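Local coordinates for protein Aar187cp (Eremothecium gossypii, PDB 3ZIL) that probably regulates the establishment of sister-chromatid cohesion by cohesin, and is represented here by the Wap1 domain of Wpl1, at residues L48-N53 with D92-L97; E37-N42 with L85-I90; D246-L251 with L286-E291. One frame throughout, in Å; residues are numbered along the deposited sequence.

Contact 1. Residues L48-N53 with D92-L97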
loop_
_atom_site.group_PDB
_atom_site.type_symbol
_atom_site.label_atom_id
_atom_site.label_comp_id
_atom_site.label_asym_id
_atom_site.label_seq_id
_atom_site.Cartn_x
_atom_site.Cartn_y
_atom_site.Cartn_z
ATOM N N LEU A 48 17.536 -19.863 -17.147
ATOM C CA LEU A 48 18.923 -20.041 -16.644
ATOM C C LEU A 48 19.993 -19.528 -17.666
ATOM O O LEU A 48 20.922 -18.815 -17.299
ATOM C CB LEU A 48 19.141 -21.457 -16.157
ATOM C CG LEU A 48 20.394 -21.698 -15.280
ATOM C CD1 LEU A 48 20.462 -20.898 -13.973
ATOM C CD2 LEU A 48 20.414 -23.169 -14.946
ATOM N N ASP A 49 19.787 -19.794 -18.956
ATOM C CA ASP A 49 20.569 -19.169 -20.036
ATOM C C ASP A 49 20.521 -17.627 -20.000
ATOM O O ASP A 49 21.558 -16.933 -20.133
ATOM C CB ASP A 49 20.075 -19.704 -21.382
ATOM C CG ASP A 49 20.364 -21.202 -21.552
ATOM O OD1 ASP A 49 21.091 -21.779 -20.732
ATOM O OD2 ASP A 49 19.865 -21.826 -22.487
ATOM N N MET A 50 19.327 -17.082 -19.835
ATOM C CA MET A 50 19.119 -15.626 -19.873
ATOM C C MET A 50 19.780 -15.030 -18.673
ATOM O O MET A 50 20.462 -14.038 -18.789
ATOM C CB MET A 50 17.615 -15.292 -19.788
ATOM C CG MET A 50 16.874 -15.648 -21.057
ATOM S SD MET A 50 15.078 -15.424 -20.989
ATOM C CE MET A 50 15.155 -13.651 -20.929
ATOM N N MET A 51 19.574 -15.646 -17.515
ATOM C CA MET A 51 20.271 -15.264 -16.274
ATOM C C MET A 51 21.785 -15.310 -16.485
ATOM O O MET A 51 22.453 -14.418 -16.030
ATOM C CB MET A 51 19.863 -16.143 -15.069
ATOM C CG MET A 51 20.505 -15.672 -13.769
ATOM S SD MET A 51 19.787 -14.099 -13.146
ATOM C CE MET A 51 18.353 -14.713 -12.239
ATOM N N ASN A 52 22.308 -16.291 -17.256
ATOM C CA ASN A 52 23.745 -16.415 -17.452
ATOM C C ASN A 52 24.324 -15.614 -18.657
ATOM O O ASN A 52 25.546 -15.488 -18.802
ATOM C CB ASN A 52 24.114 -17.927 -17.557
ATOM C CG ASN A 52 23.987 -18.675 -16.207
ATOM O OD1 ASN A 52 23.899 -18.062 -15.131
ATOM N ND2 ASN A 52 23.893 -20.007 -16.267
ATOM N N ASN A 53 23.462 -15.081 -19.533
ATOM C CA ASN A 53 23.938 -14.557 -20.810
ATOM C C ASN A 53 23.126 -13.321 -21.242
ATOM O O ASN A 53 22.015 -13.430 -21.811
ATOM C CB ASN A 53 23.972 -15.691 -21.884
ATOM C CG ASN A 53 24.414 -15.183 -23.239
ATOM O OD1 ASN A 53 24.649 -13.996 -23.388
ATOM N ND2 ASN A 53 24.506 -16.053 -24.237
ATOM N N ASP A 92 10.104 -9.784 -15.511
ATOM C CA ASP A 92 11.130 -8.886 -14.976
ATOM C C ASP A 92 12.433 -8.778 -15.821
ATOM O O ASP A 92 13.022 -7.731 -15.843
ATOM C CB ASP A 92 11.437 -9.290 -13.556
ATOM C CG ASP A 92 12.284 -8.272 -12.783
ATOM O OD1 ASP A 92 12.107 -7.044 -13.007
ATOM O OD2 ASP A 92 13.093 -8.760 -11.891
ATOM N N LYS A 93 12.855 -9.828 -16.516
ATOM C CA LYS A 93 14.162 -9.848 -17.176
ATOM C C LYS A 93 14.023 -9.208 -18.548
ATOM O O LYS A 93 14.944 -8.534 -18.977
ATOM C CB LYS A 93 14.645 -11.301 -17.357
ATOM C CG LYS A 93 16.108 -11.421 -17.753
ATOM C CD LYS A 93 17.055 -10.679 -16.809
ATOM C CE LYS A 93 18.346 -10.401 -17.561
ATOM N NZ LYS A 93 19.450 -10.496 -16.585
ATOM N N ILE A 94 12.861 -9.358 -19.211
ATOM C CA ILE A 94 12.672 -8.800 -20.572
ATOM C C ILE A 94 11.280 -8.296 -20.636
ATOM O O ILE A 94 10.403 -8.889 -21.331
ATOM C CB ILE A 94 12.876 -9.859 -21.697
ATOM C CG1 ILE A 94 12.040 -11.136 -21.373
ATOM C CG2 ILE A 94 14.397 -10.137 -21.894
ATOM C CD1 ILE A 94 11.885 -12.128 -22.562
ATOM N N PRO A 95 11.036 -7.219 -19.889
ATOM C CA PRO A 95 9.716 -6.637 -19.805
ATOM C C PRO A 95 9.317 -6.040 -21.167
ATOM O O PRO A 95 10.172 -5.500 -21.892
ATOM C CB PRO A 95 9.918 -5.487 -18.758
ATOM C CG PRO A 95 11.394 -5.160 -18.830
ATOM C CD PRO A 95 11.997 -6.551 -18.980
ATOM N N LEU A 96 8.043 -6.126 -21.532
ATOM C CA LEU A 96 7.544 -5.372 -22.704
ATOM C C LEU A 96 7.419 -3.893 -22.323
ATOM O O LEU A 96 7.468 -3.561 -21.122
ATOM C CB LEU A 96 6.137 -5.861 -23.114
ATOM C CG LEU A 96 5.980 -7.362 -23.356
ATOM C CD1 LEU A 96 4.502 -7.708 -23.423
ATOM C CD2 LEU A 96 6.719 -7.703 -24.654
ATOM N N LEU A 97 7.255 -2.997 -23.324
ATOM C CA LEU A 97 7.015 -1.595 -23.012
ATOM C C LEU A 97 5.757 -1.500 -22.193
ATOM O O LEU A 97 4.887 -2.392 -22.345
ATOM C CB LEU A 97 6.783 -0.820 -24.309
ATOM C CG LEU A 97 7.807 -0.890 -25.434
ATOM C CD1 LEU A 97 7.146 -0.472 -26.787
ATOM C CD2 LEU A 97 8.995 -0.039 -25.004
HETATM O O HOH W 1 21.592 -11.850 -18.074
#
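Met50 and Ile94 make the apolar half of this contact, and a single carbon of the methionine does nearly all the touching. Its terminal methyl, CE, lies on the isoleucine with its closest approach to Ile94 CG2 at 3.7 Å, and it also meets CG1 and CD1, so it rests against three carbons of one side chain. The two side chains cross at about a right angle. A bend at the thioether bond (chi3 69°) turns the methyl out of the line of the extended CB-CG-SD chain. On the same methyl lies the aliphatic stem of Lys93, where CG stands 4.0 Å from Met50 CE. Met50 and Ile94 are buried, whereas Lys93 is partly exposed.

The polar half runs through water and joins the two segments without a direct hydrogen bond. Water 1 donates to Met50 O over 2.6 Å and accepts from Lys93 NZ over 2.9 Å, linking the last turn of one helix to the ammonium at the end of another. Met50 O also accepts from Asn53 N at 3.3 Å, within the same closing turn. A lysine charge beside the C-terminal end of helix 36-52 is probably a favourable match for the carbonyls gathered there.

Asn53 then starts the next helix: as N-cap, it accepts the backbone N of Leu56 on its OD1. Helix 54-72 packs against the pair, with Cys57 touching Met50 and Val61 touching Ile94, while its His65 hydrogen-bonds Ile94 O. Helix 129-141 packs on Leu48 and Met51, and helix 147-158 touches Asp92 and Pro95, so the ends of helices 36-52 and 81-93 meet within an all-helical stack.

Contact 2. Residues E37-N42 with L85-I90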
loop_
_atom_site.group_PDB
_atom_site.type_symbol
_atom_site.label_atom_id
_atom_site.label_comp_id
_atom_site.label_asym_id
_atom_site.label_seq_id
_atom_site.Cartn_x
_atom_site.Cartn_y
_atom_site.Cartn_z
ATOM N N GLU A 37 5.338 -30.670 -17.674
ATOM C CA GLU A 37 6.700 -30.859 -17.124
ATOM C C GLU A 37 7.790 -30.468 -18.155
ATOM O O GLU A 37 8.791 -29.835 -17.804
ATOM C CB GLU A 37 6.913 -32.318 -16.658
ATOM C CG GLU A 37 8.219 -32.546 -15.876
ATOM C CD GLU A 37 8.508 -34.020 -15.554
ATOM O OE1 GLU A 37 7.917 -34.914 -16.200
ATOM O OE2 GLU A 37 9.364 -34.288 -14.690
ATOM N N HIS A 38 7.612 -30.895 -19.410
ATOM C CA HIS A 38 8.550 -30.617 -20.478
ATOM C C HIS A 38 8.554 -29.126 -20.724
ATOM O O HIS A 38 9.612 -28.501 -20.883
ATOM C CB HIS A 38 8.170 -31.385 -21.748
ATOM C CG HIS A 38 9.151 -31.195 -22.913
ATOM N ND1 HIS A 38 10.252 -31.993 -23.092
ATOM C CD2 HIS A 38 9.156 -30.284 -23.983
ATOM C CE1 HIS A 38 10.920 -31.607 -24.212
ATOM N NE2 HIS A 38 10.247 -30.568 -24.761
ATOM N N ARG A 39 7.369 -28.542 -20.839
ATOM C CA ARG A 39 7.252 -27.072 -20.970
ATOM C C ARG A 39 8.035 -26.400 -19.850
ATOM O O ARG A 39 8.955 -25.549 -20.085
ATOM C CB ARG A 39 5.785 -26.647 -20.963
ATOM C CG ARG A 39 5.552 -25.117 -20.872
ATOM C CD ARG A 39 4.051 -24.760 -21.070
ATOM N NE ARG A 39 3.612 -23.450 -20.550
ATOM C CZ ARG A 39 3.897 -22.245 -21.040
ATOM N NH1 ARG A 39 4.772 -22.070 -22.067
ATOM N NH2 ARG A 39 3.357 -21.169 -20.437
ATOM N N ARG A 40 7.678 -26.785 -18.626
ATOM C CA ARG A 40 8.368 -26.233 -17.446
ATOM C C ARG A 40 9.906 -26.356 -17.560
ATOM O O ARG A 40 10.635 -25.442 -17.132
ATOM C CB ARG A 40 7.897 -26.896 -16.161
ATOM C CG ARG A 40 8.590 -26.315 -14.958
ATOM C CD ARG A 40 8.167 -26.961 -13.659
ATOM N NE ARG A 40 8.647 -28.300 -13.281
ATOM C CZ ARG A 40 9.683 -28.950 -13.750
ATOM N NH1 ARG A 40 10.439 -28.403 -14.684
ATOM N NH2 ARG A 40 9.965 -30.161 -13.267
ATOM N N ASN A 41 10.365 -27.498 -18.088
ATOM C CA ASN A 41 11.787 -27.775 -18.166
ATOM C C ASN A 41 12.490 -26.916 -19.210
ATOM O O ASN A 41 13.606 -26.399 -18.960
ATOM C CB ASN A 41 12.037 -29.282 -18.385
ATOM C CG ASN A 41 11.829 -30.098 -17.076
ATOM O OD1 ASN A 41 11.431 -29.553 -16.042
ATOM N ND2 ASN A 41 12.056 -31.367 -17.131
ATOM N N ASN A 42 11.837 -26.732 -20.363
ATOM C CA ASN A 42 12.376 -25.819 -21.353
ATOM C C ASN A 42 12.382 -24.409 -20.744
ATOM O O ASN A 42 13.319 -23.659 -20.985
ATOM C CB ASN A 42 11.563 -25.803 -22.662
ATOM C CG ASN A 42 11.781 -27.096 -23.497
ATOM O OD1 ASN A 42 11.136 -27.314 -24.478
ATOM N ND2 ASN A 42 12.688 -27.905 -23.091
ATOM N N LEU A 85 6.783 -18.824 -10.987
ATOM C CA LEU A 85 8.039 -18.218 -10.638
ATOM C C LEU A 85 8.953 -17.895 -11.828
ATOM O O LEU A 85 9.492 -16.785 -11.930
ATOM C CB LEU A 85 8.789 -19.072 -9.647
ATOM C CG LEU A 85 9.977 -18.277 -9.030
ATOM C CD1 LEU A 85 9.522 -17.045 -8.221
ATOM C CD2 LEU A 85 10.870 -19.193 -8.171
ATOM N N LEU A 86 9.162 -18.883 -12.708
ATOM C CA LEU A 86 9.910 -18.679 -13.916
ATOM C C LEU A 86 9.278 -17.567 -14.756
ATOM O O LEU A 86 9.991 -16.795 -15.373
ATOM C CB LEU A 86 9.921 -19.998 -14.732
ATOM C CG LEU A 86 10.470 -21.228 -14.020
ATOM C CD1 LEU A 86 10.422 -22.545 -14.856
ATOM C CD2 LEU A 86 11.866 -20.939 -13.481
ATOM N N GLN A 87 7.933 -17.531 -14.827
ATOM C CA GLN A 87 7.262 -16.572 -15.651
ATOM C C GLN A 87 7.441 -15.202 -15.040
ATOM O O GLN A 87 7.534 -14.252 -15.809
ATOM C CB GLN A 87 5.740 -16.851 -15.800
ATOM C CG GLN A 87 5.503 -18.094 -16.674
ATOM C CD GLN A 87 4.075 -18.572 -16.623
ATOM O OE1 GLN A 87 3.551 -18.877 -15.554
ATOM N NE2 GLN A 87 3.470 -18.756 -17.804
ATOM N N CYS A 88 7.410 -15.094 -13.713
ATOM C CA CYS A 88 7.675 -13.752 -13.086
ATOM C C CYS A 88 9.141 -13.252 -13.420
ATOM O O CYS A 88 9.321 -12.088 -13.702
ATOM C CB CYS A 88 7.541 -13.822 -11.585
ATOM S SG CYS A 88 5.897 -14.114 -10.919
ATOM N N PHE A 89 10.157 -14.123 -13.358
ATOM C CA PHE A 89 11.516 -13.778 -13.825
ATOM C C PHE A 89 11.571 -13.250 -15.301
ATOM O O PHE A 89 12.115 -12.184 -15.545
ATOM C CB PHE A 89 12.512 -14.944 -13.575
ATOM C CG PHE A 89 13.826 -14.748 -14.250
ATOM C CD1 PHE A 89 14.768 -13.837 -13.742
ATOM C CD2 PHE A 89 14.097 -15.389 -15.455
ATOM C CE1 PHE A 89 15.979 -13.632 -14.382
ATOM C CE2 PHE A 89 15.304 -15.156 -16.115
ATOM C CZ PHE A 89 16.245 -14.277 -15.576
ATOM N N ILE A 90 10.926 -13.952 -16.254
ATOM C CA ILE A 90 10.817 -13.522 -17.609
ATOM C C ILE A 90 10.227 -12.100 -17.704
ATOM O O ILE A 90 10.791 -11.220 -18.417
ATOM C CB ILE A 90 9.985 -14.535 -18.442
ATOM C CG1 ILE A 90 10.745 -15.848 -18.510
ATOM C CG2 ILE A 90 9.576 -13.932 -19.803
ATOM C CD1 ILE A 90 12.130 -15.674 -19.104
#
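Arg40 and Leu86 mark the closest backbone approach, with CA atoms 8.5 Å apart, between two helical segments that run in broadly the same direction. The apolar part of the contact belongs to one methyl: Leu86 CD1 comes to 3.7 Å from Arg40 O, on the backbone of the facing helix, and to 4.2 Å from Arg40 CG. The leucine therefore leans more closely on main chain than on side chain, touching the aliphatic root of the arginine. With chi1 at -179°, CG of Arg40 lies opposite its own backbone N, and the stem is extended through CG and CD; the placement of the charged end beyond it is doubtful. The loop at Ile125 and helix 129-141 are its neighbours.

At the neighbouring pair of positions, Arg39 and Gln87 meet through two nitrogens, NH2 and NE2, 3.6 Å apart. Both are donors, so they do not bond to each other; their closeness is consistent with shared acceptors. Cys72 O and Gly75 O each take a hydrogen bond from Arg39 NH2 and from Gln87 NE2, so the two side chains converge on the same pair of carbonyls. Their flat groups stand nearly perpendicular, 80° apart. Arg39 NH1 binds Trp71 O besides, and its guanidinium makes a cation-pi contact with Trp71, which fixes its orientation further.

These carbonyls come from the end of helix 54-72 and the turn after it, so that helix is tied by polar bonds to both of its neighbours in sequence. Beside Leu86 lie Met43 of helix 36-52 and Leu138 of helix 129-141; the latter helix also supplies Val131 against Arg40, while helix 147-158 packs on Leu85 and Cys88.

Contact 3. Residues D246-L251 with L286-E291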
loop_
_atom_site.group_PDB
_atom_site.type_symbol
_atom_site.label_atom_id
_atom_site.label_comp_id
_atom_site.label_asym_id
_atom_site.label_seq_id
_atom_site.Cartn_x
_atom_site.Cartn_y
_atom_site.Cartn_z
ATOM N N ASP A 246 -18.234 0.276 14.876
ATOM C CA ASP A 246 -18.028 -0.298 16.194
ATOM C C ASP A 246 -16.520 -0.509 16.503
ATOM O O ASP A 246 -16.127 -0.687 17.654
ATOM C CB ASP A 246 -18.782 -1.589 16.326
ATOM C CG ASP A 246 -18.466 -2.600 15.186
ATOM O OD1 ASP A 246 -18.951 -2.469 14.033
ATOM O OD2 ASP A 246 -17.711 -3.546 15.483
ATOM N N LEU A 247 -15.699 -0.490 15.458
ATOM C CA LEU A 247 -14.211 -0.569 15.588
ATOM C C LEU A 247 -13.506 0.779 15.811
ATOM O O LEU A 247 -12.305 0.831 16.084
ATOM C CB LEU A 247 -13.620 -1.172 14.332
ATOM C CG LEU A 247 -14.124 -2.588 14.078
ATOM C CD1 LEU A 247 -13.443 -3.135 12.874
ATOM C CD2 LEU A 247 -13.864 -3.531 15.276
ATOM N N LEU A 248 -14.219 1.876 15.648
ATOM C CA LEU A 248 -13.531 3.206 15.580
ATOM C C LEU A 248 -12.934 3.718 16.910
ATOM O O LEU A 248 -11.791 4.228 16.918
ATOM C CB LEU A 248 -14.410 4.276 14.934
ATOM C CG LEU A 248 -14.860 3.974 13.490
ATOM C CD1 LEU A 248 -15.857 4.990 12.988
ATOM C CD2 LEU A 248 -13.715 3.715 12.508
ATOM N N PRO A 249 -13.651 3.513 18.037
ATOM C CA PRO A 249 -13.071 4.011 19.283
ATOM C C PRO A 249 -11.791 3.268 19.581
ATOM O O PRO A 249 -10.877 3.837 20.147
ATOM C CB PRO A 249 -14.127 3.635 20.338
ATOM C CG PRO A 249 -15.428 3.807 19.574
ATOM C CD PRO A 249 -15.124 3.286 18.166
ATOM N N SER A 250 -11.734 1.977 19.250
ATOM C CA SER A 250 -10.526 1.238 19.505
ATOM C C SER A 250 -9.348 1.771 18.656
ATOM O O SER A 250 -8.178 1.948 19.107
ATOM C CB SER A 250 -10.749 -0.245 19.154
ATOM O OG SER A 250 -9.638 -0.872 19.702
ATOM N N LEU A 251 -9.592 1.960 17.387
ATOM C CA LEU A 251 -8.529 2.539 16.569
ATOM C C LEU A 251 -8.105 3.951 17.133
ATOM O O LEU A 251 -6.913 4.279 17.310
ATOM C CB LEU A 251 -9.013 2.601 15.142
ATOM C CG LEU A 251 -8.114 3.217 14.062
ATOM C CD1 LEU A 251 -6.734 2.494 14.078
ATOM C CD2 LEU A 251 -8.809 3.143 12.692
ATOM N N LEU A 286 -8.070 12.566 12.017
ATOM C CA LEU A 286 -8.924 13.600 11.415
ATOM C C LEU A 286 -10.042 12.996 10.551
ATOM O O LEU A 286 -11.217 13.410 10.655
ATOM C CB LEU A 286 -8.074 14.614 10.611
ATOM C CG LEU A 286 -8.889 15.801 9.991
ATOM C CD1 LEU A 286 -9.438 16.701 11.090
ATOM C CD2 LEU A 286 -8.008 16.647 9.044
ATOM N N ASN A 287 -9.655 12.020 9.719
ATOM C CA ASN A 287 -10.574 11.289 8.897
ATOM C C ASN A 287 -11.669 10.665 9.769
ATOM O O ASN A 287 -12.840 10.726 9.441
ATOM C CB ASN A 287 -9.859 10.236 8.029
ATOM C CG ASN A 287 -9.826 10.653 6.542
ATOM O OD1 ASN A 287 -10.124 11.830 6.212
ATOM N ND2 ASN A 287 -9.454 9.718 5.653
ATOM N N ILE A 288 -11.298 10.145 10.919
ATOM C CA ILE A 288 -12.302 9.419 11.751
ATOM C C ILE A 288 -13.069 10.449 12.585
ATOM O O ILE A 288 -14.329 10.427 12.606
ATOM C CB ILE A 288 -11.606 8.393 12.702
ATOM C CG1 ILE A 288 -10.887 7.285 11.894
ATOM C CG2 ILE A 288 -12.593 7.733 13.697
ATOM C CD1 ILE A 288 -9.818 6.569 12.683
ATOM N N VAL A 289 -12.338 11.346 13.282
ATOM C CA VAL A 289 -13.030 12.178 14.254
ATOM C C VAL A 289 -13.903 13.299 13.686
ATOM O O VAL A 289 -14.834 13.713 14.408
ATOM C CB VAL A 289 -12.123 12.799 15.312
ATOM C CG1 VAL A 289 -11.367 11.689 16.042
ATOM C CG2 VAL A 289 -11.239 13.883 14.692
ATOM N N SER A 290 -13.607 13.793 12.456
ATOM C CA SER A 290 -14.443 14.811 11.805
ATOM C C SER A 290 -15.731 14.174 11.263
ATOM O O SER A 290 -16.660 14.859 10.892
ATOM C CB SER A 290 -13.681 15.475 10.663
ATOM O OG SER A 290 -13.487 14.539 9.612
ATOM N N GLU A 291 -15.793 12.848 11.174
ATOM C CA GLU A 291 -16.981 12.201 10.584
ATOM C C GLU A 291 -17.757 11.414 11.646
ATOM O O GLU A 291 -18.885 11.125 11.466
ATOM C CB GLU A 291 -16.581 11.239 9.471
ATOM C CG GLU A 291 -15.705 11.856 8.372
ATOM C CD GLU A 291 -16.499 12.854 7.517
ATOM O OE1 GLU A 291 -17.734 12.881 7.626
ATOM O OE2 GLU A 291 -15.912 13.593 6.716
#
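Ile288 reaches across to two leucines at once, giving a different branch to each. Its CD1 lies 3.6 Å from Leu251 CD2 and 4.0 Å from Leu251 CG, the tighter of the two meetings. Its CG2 lies 4.1 Å from Leu248 CB, so it touches the base of that leucine rather than its branched end. With CG1 anti to the carbonyl carbon (chi1 -64°) and CG2 anti to the backbone N, CD1 is directed to Leu251 and CG2 to Leu248, and one residue spans two positions three residues apart on helix 248-261. All three side chains are buried, and no hydrogen bond crosses between the segments.

In the next shell, Phe211 of helix 201-215 packs on both Leu248 and Leu251. Leu241 of helix 238-243 and Ala292 also touch Leu248, and Leu222 touches Leu251, so the isoleucine enters a continuous apolar cluster.

Beyond Ile288, Ser290 turns back onto the helix. Leu286 O accepts from both the backbone N of Ser290 (3.0 Å) and its OG (2.7 Å), the two donors reaching it from opposite faces of the carbonyl plane. Further out, Arg370 makes a salt bridge with Glu291 and a hydrogen bond to Asn287 OD1.

The two segments run in opposing directions, the N-terminal part of helix 248-261 facing the C-terminal part of helix 272-289. Antiparallel helices packed through apolar side chains are a feature of alpha-solenoids, consistent with the HEAT-like architecture of Wapl domains.

How the contacts relate
From the N terminus, helix 36-52 comes first and supplies one side of contacts 1 and 2; helix 81-93, with the chain just beyond it, supplies the other. Residues 37-42, 48-53, 85-90 and 92-97 alternate between the two contacts, so their loops cross, and both enclose helix 54-72. Their centres are about 12 Å apart and they touch: Met51 CE lies 3.4 Å from Phe89 CE1, making one continuous seam. Contact 3 follows in series, closing a loop of its own between helices 248-261 and 272-289. Its centre is about 48 Å from each of the others, across the chain's centre, so the N-terminal and later parts of this elongated helical domain are tied separately.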